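Local coordinates for putative nisin-resistance protein (PDB 4Y68) that probably confers resistance to the lantibiotic nisin as a lipoprotein peptidase of family S41 that recognises and cleaves the antibiotic peptide, at residues T250-L262 and A266-R278. Residues are numbered along the deposited sequence; the frame is centred on the assembly and turned at random.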
loop_
_atom_site.group_PDB
_atom_site.type_symbol
_atom_site.label_atom_id
_atom_site.label_comp_id
_atom_site.label_asym_id
_atom_site.label_seq_id
_atom_site.Cartn_x
_atom_site.Cartn_y
_atom_site.Cartn_z
ATOM N N THR A 250 10.829 4.830 -6.974
ATOM C CA THR A 250 10.269 3.768 -6.142
ATOM C C THR A 250 10.131 2.424 -6.881
ATOM O O THR A 250 10.480 2.308 -8.051
ATOM C CB THR A 250 8.924 4.211 -5.610
ATOM O OG1 THR A 250 8.052 4.459 -6.708
ATOM C CG2 THR A 250 9.101 5.519 -4.862
ATOM N N ALA A 251 9.594 1.408 -6.213
ATOM C CA ALA A 251 9.664 0.043 -6.739
ATOM C C ALA A 251 8.748 -0.165 -7.929
ATOM O O ALA A 251 8.979 -1.058 -8.733
ATOM C CB ALA A 251 9.336 -0.974 -5.643
ATOM N N GLY A 252 7.705 0.644 -8.043
ATOM C CA GLY A 252 6.793 0.529 -9.170
ATOM C C GLY A 252 5.655 -0.442 -8.931
ATOM O O GLY A 252 5.360 -1.276 -9.787
ATOM N N TYR A 253 5.003 -0.339 -7.769
ATOM C CA TYR A 253 3.836 -1.181 -7.472
ATOM C C TYR A 253 2.652 -0.256 -7.246
ATOM O O TYR A 253 1.844 -0.429 -6.316
ATOM C CB TYR A 253 4.106 -2.111 -6.276
ATOM C CG TYR A 253 5.078 -3.230 -6.637
ATOM C CD1 TYR A 253 4.622 -4.487 -6.995
ATOM C CD2 TYR A 253 6.443 -3.008 -6.656
ATOM C CE1 TYR A 253 5.493 -5.496 -7.351
ATOM C CE2 TYR A 253 7.335 -4.005 -7.025
ATOM C CZ TYR A 253 6.851 -5.250 -7.365
ATOM O OH TYR A 253 7.728 -6.252 -7.713
ATOM N N THR A 254 2.573 0.745 -8.118
ATOM C CA THR A 254 1.524 1.733 -8.046
ATOM C C THR A 254 0.284 1.161 -8.728
ATOM O O THR A 254 -0.065 1.536 -9.844
ATOM C CB THR A 254 1.957 3.081 -8.686
ATOM O OG1 THR A 254 2.707 2.833 -9.888
ATOM C CG2 THR A 254 2.855 3.865 -7.713
ATOM N N THR A 255 -0.359 0.216 -8.047
ATOM C CA THR A 255 -1.713 -0.184 -8.390
ATOM C C THR A 255 -2.462 -0.503 -7.113
ATOM O O THR A 255 -1.866 -0.926 -6.113
ATOM C CB THR A 255 -1.762 -1.399 -9.345
ATOM O OG1 THR A 255 -0.846 -2.415 -8.898
ATOM C CG2 THR A 255 -1.399 -0.970 -10.761
ATOM N N VAL A 256 -3.772 -0.294 -7.142
ATOM C CA VAL A 256 -4.608 -0.690 -6.018
ATOM C C VAL A 256 -4.915 -2.200 -6.057
ATOM O O VAL A 256 -5.269 -2.757 -7.105
ATOM C CB VAL A 256 -5.905 0.138 -6.009
ATOM C CG1 VAL A 256 -6.966 -0.515 -5.116
ATOM C CG2 VAL A 256 -5.603 1.577 -5.564
ATOM N N ASN A 257 -4.744 -2.876 -4.928
ATOM C CA ASN A 257 -5.196 -4.259 -4.792
ATOM C C ASN A 257 -6.433 -4.392 -3.920
ATOM O O ASN A 257 -6.690 -3.558 -3.044
ATOM C CB ASN A 257 -4.108 -5.150 -4.190
ATOM C CG ASN A 257 -2.924 -5.337 -5.114
ATOM O OD1 ASN A 257 -2.999 -5.051 -6.313
ATOM N ND2 ASN A 257 -1.810 -5.815 -4.551
ATOM N N GLU A 258 -7.189 -5.452 -4.170
ATOM C CA GLU A 258 -8.247 -5.871 -3.266
ATOM C C GLU A 258 -7.843 -7.254 -2.778
ATOM O O GLU A 258 -7.237 -8.024 -3.530
ATOM C CB GLU A 258 -9.611 -5.877 -3.957
ATOM C CG GLU A 258 -9.975 -4.525 -4.605
ATOM C CD GLU A 258 -11.259 -4.566 -5.453
ATOM O OE1 GLU A 258 -11.836 -5.655 -5.629
ATOM O OE2 GLU A 258 -11.690 -3.498 -5.955
ATOM N N THR A 259 -8.127 -7.563 -1.516
ATOM C CA THR A 259 -7.619 -8.795 -0.945
ATOM C C THR A 259 -8.778 -9.676 -0.522
ATOM O O THR A 259 -9.695 -9.219 0.154
ATOM C CB THR A 259 -6.680 -8.516 0.249
ATOM O OG1 THR A 259 -5.528 -7.796 -0.213
ATOM C CG2 THR A 259 -6.219 -9.825 0.889
ATOM N N PHE A 260 -8.727 -10.940 -0.938
ATOM C CA PHE A 260 -9.826 -11.882 -0.739
ATOM C C PHE A 260 -9.375 -13.027 0.163
ATOM O O PHE A 260 -8.381 -13.702 -0.128
ATOM C CB PHE A 260 -10.333 -12.402 -2.091
ATOM C CG PHE A 260 -10.811 -11.309 -3.010
ATOM C CD1 PHE A 260 -12.140 -10.904 -2.992
ATOM C CD2 PHE A 260 -9.917 -10.652 -3.857
ATOM C CE1 PHE A 260 -12.572 -9.871 -3.815
ATOM C CE2 PHE A 260 -10.341 -9.630 -4.694
ATOM C CZ PHE A 260 -11.666 -9.233 -4.669
ATOM N N MET A 261 -10.066 -13.195 1.288
ATOM C CA MET A 261 -9.723 -14.249 2.244
ATOM C C MET A 261 -10.281 -15.562 1.745
ATOM O O MET A 261 -11.491 -15.700 1.570
ATOM C CB MET A 261 -10.264 -13.953 3.641
ATOM C CG MET A 261 -10.005 -12.524 4.114
ATOM S SD MET A 261 -8.265 -12.052 4.137
ATOM C CE MET A 261 -8.407 -10.265 4.149
ATOM N N LEU A 262 -9.400 -16.521 1.520
ATOM C CA LEU A 262 -9.813 -17.808 0.970
ATOM C C LEU A 262 -10.201 -18.782 2.082
ATOM O O LEU A 262 -9.990 -18.510 3.266
ATOM C CB LEU A 262 -8.692 -18.377 0.106
ATOM C CG LEU A 262 -8.265 -17.392 -0.981
ATOM C CD1 LEU A 262 -7.070 -17.922 -1.748
ATOM C CD2 LEU A 262 -9.450 -17.119 -1.915
ATOM N N ALA A 266 -5.733 -18.567 3.534
ATOM C CA ALA A 266 -4.851 -17.991 2.535
ATOM C C ALA A 266 -5.505 -16.713 1.993
ATOM O O ALA A 266 -6.718 -16.560 2.077
ATOM C CB ALA A 266 -4.569 -18.989 1.432
ATOM N N ARG A 267 -4.694 -15.805 1.465
ATOM C CA ARG A 267 -5.188 -14.552 0.880
ATOM C C ARG A 267 -4.847 -14.392 -0.593
ATOM O O ARG A 267 -3.694 -14.551 -0.987
ATOM C CB ARG A 267 -4.605 -13.345 1.612
ATOM C CG ARG A 267 -4.887 -13.271 3.062
ATOM C CD ARG A 267 -4.513 -11.872 3.557
ATOM N NE ARG A 267 -4.804 -11.694 4.977
ATOM C CZ ARG A 267 -4.289 -10.719 5.722
ATOM N NH1 ARG A 267 -3.457 -9.833 5.175
ATOM N NH2 ARG A 267 -4.606 -10.634 7.017
ATOM N N LEU A 268 -5.842 -14.044 -1.397
ATOM C CA LEU A 268 -5.608 -13.609 -2.760
ATOM C C LEU A 268 -5.528 -12.087 -2.783
ATOM O O LEU A 268 -6.531 -11.418 -2.561
ATOM C CB LEU A 268 -6.713 -14.112 -3.698
ATOM C CG LEU A 268 -6.788 -13.483 -5.107
ATOM C CD1 LEU A 268 -5.590 -13.838 -5.975
ATOM C CD2 LEU A 268 -8.086 -13.859 -5.836
ATOM N N ALA A 269 -4.324 -11.559 -3.014
ATOM C CA ALA A 269 -4.110 -10.145 -3.272
ATOM C C ALA A 269 -4.229 -9.868 -4.768
ATOM O O ALA A 269 -3.347 -10.221 -5.534
ATOM C CB ALA A 269 -2.749 -9.708 -2.769
ATOM N N LEU A 270 -5.302 -9.207 -5.170
ATOM C CA LEU A 270 -5.635 -9.047 -6.594
ATOM C C LEU A 270 -5.624 -7.584 -7.052
ATOM O O LEU A 270 -6.268 -6.734 -6.435
ATOM C CB LEU A 270 -7.015 -9.664 -6.873
ATOM C CG LEU A 270 -7.521 -9.668 -8.314
ATOM C CD1 LEU A 270 -6.496 -10.349 -9.222
ATOM C CD2 LEU A 270 -8.856 -10.397 -8.403
ATOM N N THR A 271 -4.920 -7.290 -8.144
ATOM C CA THR A 271 -4.826 -5.915 -8.617
ATOM C C THR A 271 -6.084 -5.532 -9.373
ATOM O O THR A 271 -6.504 -6.244 -10.289
ATOM C CB THR A 271 -3.594 -5.725 -9.505
ATOM O OG1 THR A 271 -2.427 -6.099 -8.763
ATOM C CG2 THR A 271 -3.475 -4.287 -9.956
ATOM N N THR A 272 -6.705 -4.426 -8.993
ATOM C CA THR A 272 -8.015 -4.094 -9.543
ATOM C C THR A 272 -8.105 -2.655 -10.027
ATOM O O THR A 272 -9.069 -2.275 -10.662
ATOM C CB THR A 272 -9.111 -4.329 -8.502
ATOM O OG1 THR A 272 -8.849 -3.496 -7.366
ATOM C CG2 THR A 272 -9.101 -5.781 -8.055
ATOM N N GLY A 273 -7.086 -1.863 -9.731
ATOM C CA GLY A 273 -7.136 -0.444 -10.022
ATOM C C GLY A 273 -5.829 0.169 -10.510
ATOM O O GLY A 273 -4.756 -0.048 -9.938
ATOM N N ILE A 274 -5.936 0.899 -11.610
ATOM C CA ILE A 274 -4.887 1.784 -12.087
ATOM C C ILE A 274 -5.011 3.053 -11.289
ATOM O O ILE A 274 -6.095 3.342 -10.780
ATOM C CB ILE A 274 -5.028 2.066 -13.599
ATOM C CG1 ILE A 274 -4.329 0.969 -14.378
ATOM C CG2 ILE A 274 -4.402 3.392 -13.976
ATOM C CD1 ILE A 274 -5.002 -0.304 -14.256
ATOM N N VAL A 275 -3.931 3.817 -11.181
ATOM C CA VAL A 275 -3.866 4.914 -10.219
ATOM C C VAL A 275 -3.511 6.261 -10.874
ATOM O O VAL A 275 -2.731 6.322 -11.831
ATOM C CB VAL A 275 -2.839 4.574 -9.108
ATOM C CG1 VAL A 275 -2.371 5.813 -8.390
ATOM C CG2 VAL A 275 -3.439 3.578 -8.097
ATOM N N SER A 276 -4.079 7.352 -10.368
ATOM C CA SER A 276 -3.581 8.670 -10.759
ATOM C C SER A 276 -3.519 9.583 -9.552
ATOM O O SER A 276 -4.318 9.454 -8.650
ATOM C CB SER A 276 -4.455 9.273 -11.855
ATOM O OG SER A 276 -5.792 9.274 -11.428
ATOM N N ASP A 277 -2.557 10.494 -9.532
ATOM C CA ASP A 277 -2.408 11.417 -8.418
ATOM C C ASP A 277 -3.289 12.660 -8.634
ATOM O O ASP A 277 -4.001 12.747 -9.647
ATOM C CB ASP A 277 -0.923 11.789 -8.207
ATOM C CG ASP A 277 -0.300 12.488 -9.408
ATOM O OD1 ASP A 277 -1.000 13.193 -10.153
ATOM O OD2 ASP A 277 0.919 12.331 -9.608
ATOM N N ARG A 278 -3.274 13.583 -7.670
ATOM C CA ARG A 278 -4.094 14.807 -7.723
ATOM C C ARG A 278 -3.804 15.636 -8.980
ATOM O O ARG A 278 -4.668 16.358 -9.466
ATOM C CB ARG A 278 -3.866 15.686 -6.472
ATOM C CG ARG A 278 -4.809 15.382 -5.313
ATOM C CD ARG A 278 -4.614 16.345 -4.103
ATOM N NE ARG A 278 -3.226 16.292 -3.703
ATOM C CZ ARG A 278 -2.759 15.595 -2.675
ATOM N NH1 ARG A 278 -3.579 14.934 -1.857
ATOM N NH2 ARG A 278 -1.447 15.587 -2.455
#
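At one end of the hairpin formed by strands 256-261 and 267-276, V256 is matched by two residues of the partner strand, T272 and G273, in a classic beta bulge. V256 O takes an almost straight bond from T272 N (2.9 Å) and a weak one from G273 N, while V256 N donates to G273 O. Packing is tightest beside this bulge. The methyl CG2 of T271 presses on T255 CB at 3.4 Å, closer than usual van der Waals contact, and T271 OG1 donates to N257 OD1 (2.7 Å), approaching 28° out of the amide plane. With OG1 of T271 beside its own backbone N (chi1 -57°), the hydroxyl meets the amide and the methyl is left for T255. The hydroxyl of T255 is engaged by H90 and N285, and V256 CG2 meets V275 CG2 at 3.9 Å.

Farther along, E258 and F260 pair with L270 and L268 through regular two-way backbone bonds, and L262 N to A266 O closes the series. The F260 ring turns its edge to the second strand, CE2 lying 4.0 Å from L270 CB, and R42 of helix 32-46 also touches the F260 side chain. On this same face E258 extends across T272, its OE2 in a salt bridge with R46. On the more exposed face, T259 CG2 rests on the aliphatic CD of R267. The chain of M261, bent at chi2 (-58°), brings SD to 3.6 Å from R267 NE and lays CE over one guanidinium face. At the bulge, a hydroxyl-amide bond and close methyl contacts thus probably fix the side chains; toward the turn, T259 and M261 meet R267 through van der Waals contacts alone, so their side chains are probably less rigidly set.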